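Local coordinates for haloalkane dehalogenase (Mycobacterium rhodesiae, PDB 4MJ3), which probably hydrolyses carbon–halogen bonds in haloalkanes, giving an alcohol and a halide ion, with an alpha/beta hydrolase fold, at residues A108-G113 with P137-R142; Y96-H101 with G129-G134; P56-L61 with D197-D202. All coordinates share one frame; numbering follows the deposited sequence.

From the N terminus, residues 56-61, in the loop after strand 48-52, come first; their partner, 197-202, comes last, so contact 3 closes a long loop that holds both other contacts. Helix 98-112 then supplies 96-101 at its start and 108-113 at its end. Next come 129-134 on helix 124-135, closing contact 2, and 137-142 at the start of strand 140-145, closing contact 1. These two contacts therefore cross along the chain. Their centres lie about 13 Å apart and they touch through Phe-140, Leu-132 and Val-133. Together they fasten helix 98-112 to its neighbours, whereas contact 3, about 20 Å from contact 2 between centres, joins a core loop to the end of helix 190-197 and the next turn.

Contact 1 of 3, residues A108-G113 with P137-R142; sequences AIEEIG and PDRFAR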
ATOM      1  N   ALA A 108       0.710   3.871 -13.508  1.00  9.92           N
ATOM      2  CA  ALA A 108       0.790   2.412 -13.533  1.00 10.10           C
ATOM      3  C   ALA A 108      -0.569   1.749 -13.737  1.00 11.61           C
ATOM      4  O   ALA A 108      -0.740   0.887 -14.613  1.00 14.67           O
ATOM      5  CB  ALA A 108       1.426   1.890 -12.267  1.00  9.57           C
ATOM      6  N   ILE A 109      -1.555   2.185 -12.961  1.00 13.01           N
ATOM      7  CA  ILE A 109      -2.919   1.679 -13.092  1.00 12.64           C
ATOM      8  C   ILE A 109      -3.439   1.881 -14.536  1.00 13.52           C
ATOM      9  O   ILE A 109      -4.038   0.983 -15.141  1.00 13.17           O
ATOM     10  CB  ILE A 109      -3.848   2.360 -12.056  1.00 12.71           C
ATOM     11  CG1 ILE A 109      -3.474   1.886 -10.658  1.00 13.63           C
ATOM     12  CG2 ILE A 109      -5.331   2.080 -12.333  1.00 13.21           C
ATOM     13  CD1 ILE A 109      -4.095   2.696  -9.533  1.00 14.86           C
ATOM     14  N   GLU A 110      -3.224   3.080 -15.069  1.00 15.84           N
ATOM     15  CA  GLU A 110      -3.663   3.412 -16.415  1.00 17.18           C
ATOM     16  C   GLU A 110      -2.966   2.573 -17.482  1.00 17.51           C
ATOM     17  O   GLU A 110      -3.597   2.147 -18.447  1.00 20.03           O
ATOM     18  CB  GLU A 110      -3.450   4.889 -16.696  1.00 20.26           C
ATOM     19  CG  GLU A 110      -4.370   5.815 -15.921  1.00 23.35           C
ATOM     20  CD  GLU A 110      -5.742   5.914 -16.549  1.00 26.67           C
ATOM     21  OE1 GLU A 110      -6.510   4.937 -16.449  1.00 27.30           O
ATOM     22  OE2 GLU A 110      -6.060   6.968 -17.138  1.00 33.65           O
ATOM     23  N   GLU A 111      -1.666   2.363 -17.306  1.00 17.33           N
ATOM     24  CA  GLU A 111      -0.866   1.631 -18.282  1.00 18.91           C
ATOM     25  C   GLU A 111      -1.236   0.136 -18.274  1.00 18.50           C
ATOM     26  O   GLU A 111      -1.348  -0.479 -19.332  1.00 19.47           O
ATOM     27  CB  GLU A 111       0.622   1.833 -18.000  1.00 22.39           C
ATOM     28  CG  GLU A 111       1.534   1.422 -19.143  1.00 35.13           C
ATOM     29  CD  GLU A 111       1.287   2.202 -20.418  1.00 34.35           C
ATOM     30  OE1 GLU A 111       1.165   3.447 -20.345  1.00 38.42           O
ATOM     31  OE2 GLU A 111       1.180   1.556 -21.487  1.00 52.77           O
ATOM     32  N   ILE A 112      -1.461  -0.415 -17.085  1.00 17.89           N
ATOM     33  CA  ILE A 112      -1.944  -1.781 -16.968  1.00 17.78           C
ATOM     34  C   ILE A 112      -3.362  -1.915 -17.547  1.00 19.24           C
ATOM     35  O   ILE A 112      -3.685  -2.924 -18.185  1.00 19.63           O
ATOM     36  CB  ILE A 112      -1.920  -2.284 -15.516  1.00 16.57           C
ATOM     37  CG1 ILE A 112      -0.481  -2.286 -14.989  1.00 16.11           C
ATOM     38  CG2 ILE A 112      -2.519  -3.680 -15.459  1.00 16.31           C
ATOM     39  CD1 ILE A 112      -0.383  -2.388 -13.498  1.00 14.13           C
ATOM     40  N   GLY A 113      -4.164  -0.868 -17.398  1.00 20.28           N
ATOM     41  CA  GLY A 113      -5.493  -0.786 -18.009  1.00 21.28           C
ATOM     42  C   GLY A 113      -6.599  -1.337 -17.136  1.00 21.73           C
ATOM     43  O   GLY A 113      -7.538  -1.948 -17.621  1.00 25.24           O
ATOM     44  N   PRO A 137     -12.852   8.666  -8.631  1.00 15.75           N
ATOM     45  CA  PRO A 137     -13.812   7.723  -8.034  1.00 16.93           C
ATOM     46  C   PRO A 137     -14.456   6.742  -9.023  1.00 18.19           C
ATOM     47  O   PRO A 137     -14.767   5.630  -8.645  1.00 16.08           O
ATOM     48  CB  PRO A 137     -14.858   8.644  -7.397  1.00 17.03           C
ATOM     49  CG  PRO A 137     -14.717   9.943  -8.104  1.00 17.90           C
ATOM     50  CD  PRO A 137     -13.254  10.064  -8.409  1.00 18.63           C
ATOM     51  N   ASP A 138     -14.616   7.147 -10.286  1.00 20.57           N
ATOM     52  CA  ASP A 138     -15.207   6.283 -11.302  1.00 23.26           C
ATOM     53  C   ASP A 138     -14.377   5.030 -11.588  1.00 20.64           C
ATOM     54  O   ASP A 138     -14.916   4.069 -12.113  1.00 19.97           O
ATOM     55  CB  ASP A 138     -15.434   7.033 -12.621  1.00 28.10           C
ATOM     56  CG  ASP A 138     -16.508   8.097 -12.519  1.00 38.68           C
ATOM     57  OD1 ASP A 138     -17.256   8.134 -11.516  1.00 39.92           O
ATOM     58  OD2 ASP A 138     -16.612   8.903 -13.463  1.00 58.26           O
ATOM     59  N   ARG A 139     -13.088   5.042 -11.262  1.00 18.23           N
ATOM     60  CA  ARG A 139     -12.224   3.875 -11.496  1.00 19.00           C
ATOM     61  C   ARG A 139     -12.442   2.754 -10.474  1.00 17.99           C
ATOM     62  O   ARG A 139     -12.089   1.596 -10.741  1.00 18.89           O
ATOM     63  CB  ARG A 139     -10.757   4.302 -11.488  1.00 19.65           C
ATOM     64  CG  ARG A 139      -9.733   3.185 -11.746  1.00 19.29           C
ATOM     65  CD  ARG A 139      -9.954   2.535 -13.093  1.00 22.85           C
ATOM     66  NE  ARG A 139     -10.049   3.569 -14.115  1.00 21.70           N
ATOM     67  CZ  ARG A 139      -9.044   3.988 -14.876  1.00 22.70           C
ATOM     68  NH1 ARG A 139      -7.845   3.428 -14.815  1.00 23.69           N
ATOM     69  NH2 ARG A 139      -9.252   4.986 -15.731  1.00 25.85           N
ATOM     70  N   PHE A 140     -12.998   3.095  -9.306  1.00 17.75           N
ATOM     71  CA  PHE A 140     -13.084   2.161  -8.174  1.00 16.97           C
ATOM     72  C   PHE A 140     -14.508   1.697  -7.902  1.00 17.49           C
ATOM     73  O   PHE A 140     -15.376   2.501  -7.569  1.00 19.96           O
ATOM     74  CB  PHE A 140     -12.467   2.805  -6.931  1.00 16.56           C
ATOM     75  CG  PHE A 140     -11.021   3.149  -7.118  1.00 17.36           C
ATOM     76  CD1 PHE A 140     -10.033   2.198  -6.904  1.00 17.44           C
ATOM     77  CD2 PHE A 140     -10.647   4.399  -7.601  1.00 16.37           C
ATOM     78  CE1 PHE A 140      -8.701   2.499  -7.113  1.00 16.30           C
ATOM     79  CE2 PHE A 140      -9.319   4.710  -7.816  1.00 16.19           C
ATOM     80  CZ  PHE A 140      -8.339   3.758  -7.579  1.00 17.15           C
ATOM     81  N   ALA A 141     -14.744   0.395  -8.077  1.00 17.49           N
ATOM     82  CA  ALA A 141     -16.039  -0.189  -7.788  1.00 15.96           C
ATOM     83  C   ALA A 141     -16.267  -0.317  -6.277  1.00 17.00           C
ATOM     84  O   ALA A 141     -17.405  -0.156  -5.805  1.00 16.77           O
ATOM     85  CB  ALA A 141     -16.160  -1.558  -8.449  1.00 16.81           C
ATOM     86  N   ARG A 142     -15.203  -0.663  -5.546  1.00 13.49           N
ATOM     87  CA  ARG A 142     -15.277  -0.904  -4.090  1.00 13.11           C
ATOM     88  C   ARG A 142     -13.925  -0.591  -3.463  1.00 14.12           C
ATOM     89  O   ARG A 142     -12.903  -0.578  -4.161  1.00 14.43           O
ATOM     90  CB  ARG A 142     -15.603  -2.349  -3.770  1.00 14.41           C
ATOM     91  CG  ARG A 142     -16.717  -2.976  -4.595  1.00 15.26           C
ATOM     92  CD  ARG A 142     -16.909  -4.409  -4.200  1.00 16.49           C
ATOM     93  NE  ARG A 142     -17.792  -5.118  -5.111  1.00 17.67           N
ATOM     94  CZ  ARG A 142     -17.417  -5.686  -6.262  1.00 18.80           C
ATOM     95  NH1 ARG A 142     -16.157  -5.630  -6.714  1.00 17.85           N
ATOM     96  NH2 ARG A 142     -18.333  -6.286  -7.005  1.00 18.95           N
TER
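Arg-139 reaches Glu-110 with both terminal nitrogens on one carboxylate oxygen. NH1 of Arg-139 donates to OE1 of Glu-110 at 2.6 Å, and NH2 of Arg-139 donates to the same OE1 at 2.8 Å. Neither bond is straight, the N-H...O angle of the NH2 bond falling to 135°, as a shared acceptor between two NH groups requires. OE1 lies in the guanidinium plane, at the end-on edge. On the acceptor side the fit is less flat: both nitrogens come from one face of the carboxylate, NH1 on the anti side and NH2 on the syn side, and the two planes are 41° apart. OE2 of Glu-110 stays farther off, 4.0 Å from NH2 of Arg-139, so this is an end-on salt bridge in which both end nitrogens share OE1 as one acceptor.

Beside the salt bridge, the CG2 branch of Ile-109 sits 3.8 Å from NH1 of Arg-139, the two side chains running antiparallel alongside one another. Arg-139 leaves its backbone with CG anti to the backbone N (chi1 -179°), and two further bends, at chi2 and chi3, bring the guanidinium to Glu-110.

Further out, CG of Arg-139 lies over the rim of one face of the Phe-140 ring, and that ring packs on Val-133. Ile-109 packs on Leu-132, while the backbone of Arg-139 is hydrogen-bonded to Val-117. Helix 98-112 ends just beyond, where Gly-113 takes positive phi. The contact thus joins the C-terminal end of that helix to the turn leading from helix 124-135 into strand 140-145, the last step of a beta-alpha-beta crossover in the alpha/beta hydrolase core.

Contact 2 of 3, residues Y96-H101 with G129-G134; sequences YTYQAH and GLRLVG
Two neighbouring helices of the alpha/beta hydrolase core meet here, Tyr-98 and Gln-99 at the start of helix 98-112 against Arg-131 on helix 124-135. The second helix follows strand 117-121 after the tight turn that in this family forms the nucleophile elbow. The first is started by Thr-97 as N-cap, whose OG1 accepts from the backbone N of Ala-100 at 2.9 Å.

Arg-131 reaches toward helix 98-112 with a chain bent at chi2, and its buried guanidinium lies beside the Tyr-98 ring. NH1 of Arg-131 is 3.5 Å from CD1 of Tyr-98, and CD of Arg-131 is 4.0 Å from CE1 of Tyr-98. Ring and guanidinium planes are 27° apart. The tyrosine is anchored at its far end by a hydrogen bond between OH and the carbonyl O of Leu-127, and its ring also meets Trp-124 edge-to-face.

The polar partners of Arg-131 are spread round its guanidinium: NE makes a salt bridge with Glu-135 and NH1 donates to Asn-228 on helix 225-235. NH2 turns to Gln-99. The glutamine's CB starts off away from the other helix, but with CG anti to the backbone N (chi1 -175°) and a bend at chi2 the chain curls back, bringing the amide to the guanidinium edge, the two planes 73° apart. OE1 of Gln-99 accepts from NH2 of Arg-131 at 2.8 Å, a weak bond because the N-H points well off the oxygen. A water bridges the same two side chains, accepting from both, with its oxygen 2.8 Å from NE2 of Gln-99 and 2.9 Å from NH2 of Arg-131.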
ATOM      1  N   TYR A  96      11.135  11.931  -4.064  1.00  9.77           N
ATOM      2  CA  TYR A  96       9.931  11.297  -3.550  1.00 10.65           C
ATOM      3  C   TYR A  96       9.076  12.341  -2.851  1.00 10.50           C
ATOM      4  O   TYR A  96       9.515  13.002  -1.880  1.00 12.04           O
ATOM      5  CB  TYR A  96      10.262  10.175  -2.577  1.00  9.83           C
ATOM      6  CG  TYR A  96      11.086   9.059  -3.163  1.00  8.88           C
ATOM      7  CD1 TYR A  96      12.474   9.137  -3.171  1.00  8.87           C
ATOM      8  CD2 TYR A  96      10.491   7.946  -3.717  1.00  8.91           C
ATOM      9  CE1 TYR A  96      13.251   8.112  -3.700  1.00  8.51           C
ATOM     10  CE2 TYR A  96      11.256   6.899  -4.236  1.00  8.67           C
ATOM     11  CZ  TYR A  96      12.629   6.997  -4.228  1.00  9.32           C
ATOM     12  OH  TYR A  96      13.415   5.994  -4.707  1.00 10.97           O
ATOM     13  N   THR A  97       7.852  12.490  -3.343  1.00 11.01           N
ATOM     14  CA  THR A  97       6.844  13.359  -2.726  1.00 10.14           C
ATOM     15  C   THR A  97       5.516  12.634  -2.793  1.00  9.33           C
ATOM     16  O   THR A  97       5.358  11.646  -3.523  1.00  8.43           O
ATOM     17  CB  THR A  97       6.670  14.704  -3.459  1.00 10.70           C
ATOM     18  OG1 THR A  97       6.103  14.481  -4.754  1.00  9.19           O
ATOM     19  CG2 THR A  97       7.991  15.474  -3.593  1.00 12.72           C
ATOM     20  N   TYR A  98       4.561  13.096  -1.994  1.00 10.10           N
ATOM     21  CA  TYR A  98       3.228  12.484  -1.976  1.00  9.58           C
ATOM     22  C   TYR A  98       2.630  12.582  -3.385  1.00 10.42           C
ATOM     23  O   TYR A  98       2.163  11.577  -3.960  1.00 11.11           O
ATOM     24  CB  TYR A  98       2.375  13.193  -0.940  1.00 10.47           C
ATOM     25  CG  TYR A  98       1.193  12.450  -0.344  1.00 10.02           C
ATOM     26  CD1 TYR A  98       0.346  11.655  -1.115  1.00 10.82           C
ATOM     27  CD2 TYR A  98       0.933  12.552   1.018  1.00 10.46           C
ATOM     28  CE1 TYR A  98      -0.752  11.025  -0.542  1.00 10.34           C
ATOM     29  CE2 TYR A  98      -0.158  11.928   1.583  1.00 11.04           C
ATOM     30  CZ  TYR A  98      -0.992  11.169   0.803  1.00  9.40           C
ATOM     31  OH  TYR A  98      -2.101  10.561   1.404  1.00 11.35           O
ATOM     32  N   GLN A  99       2.750  13.772  -3.985  1.00 11.60           N
ATOM     33  CA  GLN A  99       2.257  14.011  -5.350  1.00 10.92           C
ATOM     34  C   GLN A  99       2.889  13.063  -6.364  1.00  9.56           C
ATOM     35  O   GLN A  99       2.184  12.495  -7.201  1.00 11.32           O
ATOM     36  CB  GLN A  99       2.535  15.447  -5.800  1.00 13.95           C
ATOM     37  CG  GLN A  99       1.942  15.806  -7.155  1.00 15.02           C
ATOM     38  CD  GLN A  99       0.433  15.796  -7.139  1.00 18.82           C
ATOM     39  OE1 GLN A  99      -0.190  16.582  -6.418  1.00 18.74           O
ATOM     40  NE2 GLN A  99      -0.169  14.875  -7.886  1.00 22.24           N
ATOM     41  N   ALA A 100       4.206  12.859  -6.264  1.00  9.82           N
ATOM     42  CA  ALA A 100       4.901  12.022  -7.216  1.00  9.48           C
ATOM     43  C   ALA A 100       4.409  10.578  -7.125  1.00  9.28           C
ATOM     44  O   ALA A 100       4.219   9.918  -8.171  1.00  9.44           O
ATOM     45  CB  ALA A 100       6.410  12.095  -7.002  1.00 10.70           C
ATOM     46  N   HIS A 101       4.222  10.079  -5.902  1.00  9.09           N
ATOM     47  CA  HIS A 101       3.755   8.700  -5.713  1.00 10.07           C
ATOM     48  C   HIS A 101       2.349   8.506  -6.268  1.00 10.29           C
ATOM     49  O   HIS A 101       2.050   7.477  -6.890  1.00  9.36           O
ATOM     50  CB  HIS A 101       3.789   8.299  -4.235  1.00 11.30           C
ATOM     51  CG  HIS A 101       5.133   7.840  -3.766  1.00  9.71           C
ATOM     52  ND1 HIS A 101       5.732   6.695  -4.238  1.00 11.45           N
ATOM     53  CD2 HIS A 101       5.986   8.365  -2.862  1.00 10.08           C
ATOM     54  CE1 HIS A 101       6.885   6.518  -3.622  1.00  9.90           C
ATOM     55  NE2 HIS A 101       7.065   7.521  -2.786  1.00 10.60           N
ATOM     56  N   GLY A 129      -3.601   5.203  -2.297  1.00 11.24           N
ATOM     57  CA  GLY A 129      -4.807   4.629  -2.883  1.00 11.34           C
ATOM     58  C   GLY A 129      -6.090   5.383  -2.574  1.00 10.44           C
ATOM     59  O   GLY A 129      -6.908   5.615  -3.478  1.00 12.90           O
ATOM     60  N   LEU A 130      -6.282   5.797  -1.318  1.00 10.94           N
ATOM     61  CA  LEU A 130      -7.490   6.534  -0.951  1.00 13.29           C
ATOM     62  C   LEU A 130      -7.513   7.925  -1.601  1.00 11.75           C
ATOM     63  O   LEU A 130      -8.581   8.435  -1.973  1.00 12.60           O
ATOM     64  CB  LEU A 130      -7.636   6.647   0.566  1.00 12.94           C
ATOM     65  CG  LEU A 130      -7.852   5.337   1.323  1.00 12.87           C
ATOM     66  CD1 LEU A 130      -7.727   5.581   2.819  1.00 13.40           C
ATOM     67  CD2 LEU A 130      -9.198   4.729   0.989  1.00 15.74           C
ATOM     68  N   ARG A 131      -6.350   8.543  -1.774  1.00 13.18           N
ATOM     69  CA  ARG A 131      -6.276   9.776  -2.531  1.00 12.74           C
ATOM     70  C   ARG A 131      -6.692   9.544  -3.987  1.00 13.25           C
ATOM     71  O   ARG A 131      -7.417  10.367  -4.559  1.00 14.18           O
ATOM     72  CB  ARG A 131      -4.885  10.383  -2.446  1.00 13.20           C
ATOM     73  CG  ARG A 131      -4.751  11.630  -3.288  1.00 14.19           C
ATOM     74  CD  ARG A 131      -3.759  12.615  -2.705  1.00 14.63           C
ATOM     75  NE  ARG A 131      -3.233  13.468  -3.759  1.00 13.84           N
ATOM     76  CZ  ARG A 131      -2.164  14.244  -3.655  1.00 15.16           C
ATOM     77  NH1 ARG A 131      -1.490  14.330  -2.518  1.00 13.59           N
ATOM     78  NH2 ARG A 131      -1.769  14.936  -4.718  1.00 16.50           N
ATOM     79  N   LEU A 132      -6.263   8.431  -4.572  1.00 12.36           N
ATOM     80  CA  LEU A 132      -6.658   8.090  -5.928  1.00 13.04           C
ATOM     81  C   LEU A 132      -8.167   7.834  -6.032  1.00 12.55           C
ATOM     82  O   LEU A 132      -8.784   8.192  -7.039  1.00 13.45           O
ATOM     83  CB  LEU A 132      -5.860   6.914  -6.473  1.00 14.27           C
ATOM     84  CG  LEU A 132      -4.381   7.235  -6.749  1.00 16.57           C
ATOM     85  CD1 LEU A 132      -3.650   5.962  -7.114  1.00 18.73           C
ATOM     86  CD2 LEU A 132      -4.260   8.279  -7.849  1.00 19.82           C
ATOM     87  N   VAL A 133      -8.767   7.272  -4.995  1.00 12.59           N
ATOM     88  CA  VAL A 133     -10.223   7.063  -4.989  1.00 13.88           C
ATOM     89  C   VAL A 133     -10.894   8.437  -5.025  1.00 14.96           C
ATOM     90  O   VAL A 133     -11.848   8.654  -5.762  1.00 14.71           O
ATOM     91  CB  VAL A 133     -10.686   6.220  -3.778  1.00 13.27           C
ATOM     92  CG1 VAL A 133     -12.208   6.133  -3.707  1.00 13.53           C
ATOM     93  CG2 VAL A 133     -10.114   4.806  -3.849  1.00 14.94           C
ATOM     94  N   GLY A 134     -10.398   9.367  -4.210  1.00 14.35           N
ATOM     95  CA  GLY A 134     -10.931  10.728  -4.190  1.00 13.88           C
ATOM     96  C   GLY A 134     -10.781  11.443  -5.525  1.00 14.55           C
ATOM     97  O   GLY A 134     -11.682  12.154  -5.945  1.00 17.40           O
TER
HETATM   98  O   HOH W   1      -2.946  14.765  -7.337  1.00 23.36           O

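Contact 3 of 3, residues P56-L61 with D197-D202; sequences PSWSYL and DAPFPD
Pro-199 lays its ring corner on the indole of Trp-58. CG of Pro-199 stands 4.0 Å from the centroid of the five-membered ring of Trp-58, 23° off the ring normal, a CH-pi contact over the face. It lies toward the rim, where CG of Pro-199 is 3.8 Å from both CD1 and NE1 of Trp-58. With chi1 at 60°, CG of Trp-58 stands between the backbone N and the carbonyl carbon, which places the indole with one face to Pro-199 and the opposite face to CB of Tyr-60. The indole NE1 donates to the carbonyl O of Ala-195 on helix 190-197, fixing the rotation of the ring.

Trp-58 lies two residues after the proline of the HGxP motif that haloalkane dehalogenases share with related alpha/beta hydrolases, in the loop after strand 48-52; this proline, Pro-56, has a cis peptide bond before it. Segment 197-202 belongs to the region after strand 140-145 that in this family forms the helical cap, so the contact probably joins cap to core.

Phe-200 makes the second meeting, with Pro-56. CB of Pro-199 lies over the centre of one face of its ring, while its edge is turned to Pro-56, with CE2 of Phe-200 4.3 Å from the carbonyl O of Pro-56. A type I beta turn from Asp-197 to Phe-200 carries Pro-199 and Phe-200 toward the 56-61 loop, closed by a 2.9 Å bond from the backbone N of Phe-200 to O of Asp-197. Arg-10 donates to the carbonyls of Asp-197 and Ala-198 in this turn.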
ATOM      1  N   PRO A  56       7.854  -0.196   4.729  1.00  9.47           N
ATOM      2  CA  PRO A  56       8.869  -0.235   3.681  1.00 10.26           C
ATOM      3  C   PRO A  56       8.758  -1.621   3.039  1.00  9.40           C
ATOM      4  O   PRO A  56       9.725  -2.372   2.981  1.00 10.94           O
ATOM      5  CB  PRO A  56      10.166  -0.154   4.465  1.00 10.54           C
ATOM      6  CG  PRO A  56       9.860  -0.869   5.748  1.00  9.91           C
ATOM      7  CD  PRO A  56       8.346  -0.891   5.937  1.00 11.07           C
ATOM      8  N   SER A  57       7.557  -1.976   2.618  1.00 10.65           N
ATOM      9  CA  SER A  57       7.288  -3.337   2.128  1.00  8.63           C
ATOM     10  C   SER A  57       7.259  -3.350   0.603  1.00  9.74           C
ATOM     11  O   SER A  57       7.807  -2.448  -0.049  1.00  7.49           O
ATOM     12  CB  SER A  57       5.989  -3.845   2.739  1.00  8.74           C
ATOM     13  OG  SER A  57       4.880  -3.103   2.286  1.00  9.05           O
ATOM     14  N   TRP A  58       6.735  -4.437   0.036  1.00  8.46           N
ATOM     15  CA  TRP A  58       6.442  -4.504  -1.389  1.00  9.35           C
ATOM     16  C   TRP A  58       5.387  -5.572  -1.601  1.00 10.42           C
ATOM     17  O   TRP A  58       4.802  -6.050  -0.615  1.00 10.60           O
ATOM     18  CB  TRP A  58       7.703  -4.727  -2.230  1.00  9.50           C
ATOM     19  CG  TRP A  58       8.525  -5.969  -2.012  1.00  9.47           C
ATOM     20  CD1 TRP A  58       9.322  -6.256  -0.938  1.00  9.35           C
ATOM     21  CD2 TRP A  58       8.723  -7.051  -2.951  1.00  9.19           C
ATOM     22  NE1 TRP A  58       9.972  -7.472  -1.145  1.00 10.12           N
ATOM     23  CE2 TRP A  58       9.611  -7.965  -2.362  1.00  9.80           C
ATOM     24  CE3 TRP A  58       8.240  -7.320  -4.244  1.00 10.39           C
ATOM     25  CZ2 TRP A  58      10.033  -9.123  -3.020  1.00  9.38           C
ATOM     26  CZ3 TRP A  58       8.634  -8.485  -4.882  1.00 10.54           C
ATOM     27  CH2 TRP A  58       9.537  -9.351  -4.285  1.00 10.38           C
ATOM     28  N   SER A  59       5.114  -5.933  -2.858  1.00  9.17           N
ATOM     29  CA  SER A  59       4.009  -6.860  -3.170  1.00 10.83           C
ATOM     30  C   SER A  59       4.150  -8.253  -2.549  1.00 10.22           C
ATOM     31  O   SER A  59       3.163  -8.968  -2.386  1.00  9.63           O
ATOM     32  CB  SER A  59       3.816  -6.959  -4.676  1.00 11.07           C
ATOM     33  OG  SER A  59       3.342  -5.706  -5.171  1.00 14.75           O
ATOM     34  N   TYR A  60       5.364  -8.596  -2.120  1.00  9.80           N
ATOM     35  CA  TYR A  60       5.626  -9.784  -1.319  1.00 10.02           C
ATOM     36  C   TYR A  60       4.702  -9.890  -0.107  1.00 11.26           C
ATOM     37  O   TYR A  60       4.311 -10.995   0.285  1.00 10.74           O
ATOM     38  CB  TYR A  60       7.082  -9.837  -0.873  1.00 10.12           C
ATOM     39  CG  TYR A  60       7.516 -11.163  -0.340  1.00 12.63           C
ATOM     40  CD1 TYR A  60       7.775 -12.204  -1.214  1.00 13.22           C
ATOM     41  CD2 TYR A  60       7.667 -11.396   1.030  1.00 12.75           C
ATOM     42  CE1 TYR A  60       8.197 -13.438  -0.755  1.00 14.33           C
ATOM     43  CE2 TYR A  60       8.089 -12.627   1.496  1.00 14.17           C
ATOM     44  CZ  TYR A  60       8.334 -13.652   0.604  1.00 14.75           C
ATOM     45  OH  TYR A  60       8.750 -14.892   1.028  1.00 17.97           O
ATOM     46  N   LEU A  61       4.356  -8.741   0.472  1.00  9.42           N
ATOM     47  CA  LEU A  61       3.419  -8.660   1.603  1.00 10.24           C
ATOM     48  C   LEU A  61       2.054  -9.297   1.342  1.00 10.84           C
ATOM     49  O   LEU A  61       1.396  -9.749   2.277  1.00 12.02           O
ATOM     50  CB  LEU A  61       3.243  -7.181   1.989  1.00  9.33           C
ATOM     51  CG  LEU A  61       2.315  -6.825   3.151  1.00  9.82           C
ATOM     52  CD1 LEU A  61       2.767  -7.519   4.429  1.00 11.43           C
ATOM     53  CD2 LEU A  61       2.309  -5.311   3.315  1.00  9.85           C
ATOM     54  N   ASP A 197      14.336  -7.453   2.596  1.00 11.52           N
ATOM     55  CA  ASP A 197      15.620  -6.789   2.368  1.00 11.74           C
ATOM     56  C   ASP A 197      16.092  -6.901   0.923  1.00 11.36           C
ATOM     57  O   ASP A 197      16.942  -6.124   0.486  1.00 12.20           O
ATOM     58  CB  ASP A 197      16.688  -7.345   3.312  1.00 14.15           C
ATOM     59  CG  ASP A 197      16.422  -6.982   4.768  1.00 15.04           C
ATOM     60  OD1 ASP A 197      15.714  -6.000   5.022  1.00 15.45           O
ATOM     61  OD2 ASP A 197      16.912  -7.703   5.655  1.00 17.55           O
ATOM     62  N   ALA A 198      15.525  -7.829   0.171  1.00 11.13           N
ATOM     63  CA  ALA A 198      15.965  -8.104  -1.208  1.00 12.92           C
ATOM     64  C   ALA A 198      15.995  -6.851  -2.101  1.00 12.46           C
ATOM     65  O   ALA A 198      16.954  -6.664  -2.841  1.00 12.20           O
ATOM     66  CB  ALA A 198      15.113  -9.203  -1.836  1.00 12.01           C
ATOM     67  N   PRO A 199      14.976  -5.965  -2.004  1.00 11.90           N
ATOM     68  CA  PRO A 199      15.035  -4.754  -2.830  1.00 11.12           C
ATOM     69  C   PRO A 199      16.200  -3.804  -2.560  1.00 10.09           C
ATOM     70  O   PRO A 199      16.473  -2.931  -3.391  1.00 11.82           O
ATOM     71  CB  PRO A 199      13.715  -4.043  -2.486  1.00 11.45           C
ATOM     72  CG  PRO A 199      12.811  -5.138  -2.033  1.00 11.82           C
ATOM     73  CD  PRO A 199      13.719  -6.025  -1.226  1.00 11.19           C
ATOM     74  N   PHE A 200      16.850  -3.937  -1.409  1.00  9.74           N
ATOM     75  CA  PHE A 200      17.764  -2.903  -0.901  1.00 10.47           C
ATOM     76  C   PHE A 200      19.186  -3.458  -0.606  1.00 12.23           C
ATOM     77  O   PHE A 200      19.556  -3.655   0.552  1.00 12.27           O
ATOM     78  CB  PHE A 200      17.181  -2.308   0.389  1.00 10.88           C
ATOM     79  CG  PHE A 200      15.785  -1.763   0.240  1.00 10.03           C
ATOM     80  CD1 PHE A 200      15.491  -0.782  -0.709  1.00 10.80           C
ATOM     81  CD2 PHE A 200      14.759  -2.248   1.033  1.00 11.10           C
ATOM     82  CE1 PHE A 200      14.211  -0.309  -0.868  1.00  9.66           C
ATOM     83  CE2 PHE A 200      13.469  -1.757   0.895  1.00 10.62           C
ATOM     84  CZ  PHE A 200      13.197  -0.770  -0.042  1.00 10.22           C
ATOM     85  N   PRO A 201      19.975  -3.742  -1.655  1.00 13.69           N
ATOM     86  CA  PRO A 201      21.333  -4.266  -1.433  1.00 15.60           C
ATOM     87  C   PRO A 201      22.182  -3.377  -0.536  1.00 15.62           C
ATOM     88  O   PRO A 201      23.041  -3.879   0.187  1.00 16.68           O
ATOM     89  CB  PRO A 201      21.936  -4.326  -2.845  1.00 16.07           C
ATOM     90  CG  PRO A 201      20.776  -4.365  -3.772  1.00 16.01           C
ATOM     91  CD  PRO A 201      19.599  -3.748  -3.074  1.00 12.89           C
ATOM     92  N   ASP A 202      21.941  -2.075  -0.569  1.00 16.68           N
ATOM     93  CA  ASP A 202      22.584  -1.156   0.341  1.00 15.36           C
ATOM     94  C   ASP A 202      21.779   0.133   0.443  1.00 15.30           C
ATOM     95  O   ASP A 202      20.728   0.257  -0.177  1.00 15.87           O
ATOM     96  CB  ASP A 202      24.048  -0.894  -0.093  1.00 17.62           C
ATOM     97  CG  ASP A 202      24.151  -0.255  -1.454  1.00 21.97           C
ATOM     98  OD1 ASP A 202      23.385   0.667  -1.754  1.00 19.40           O
ATOM     99  OD2 ASP A 202      25.024  -0.664  -2.241  1.00 26.70           O
TER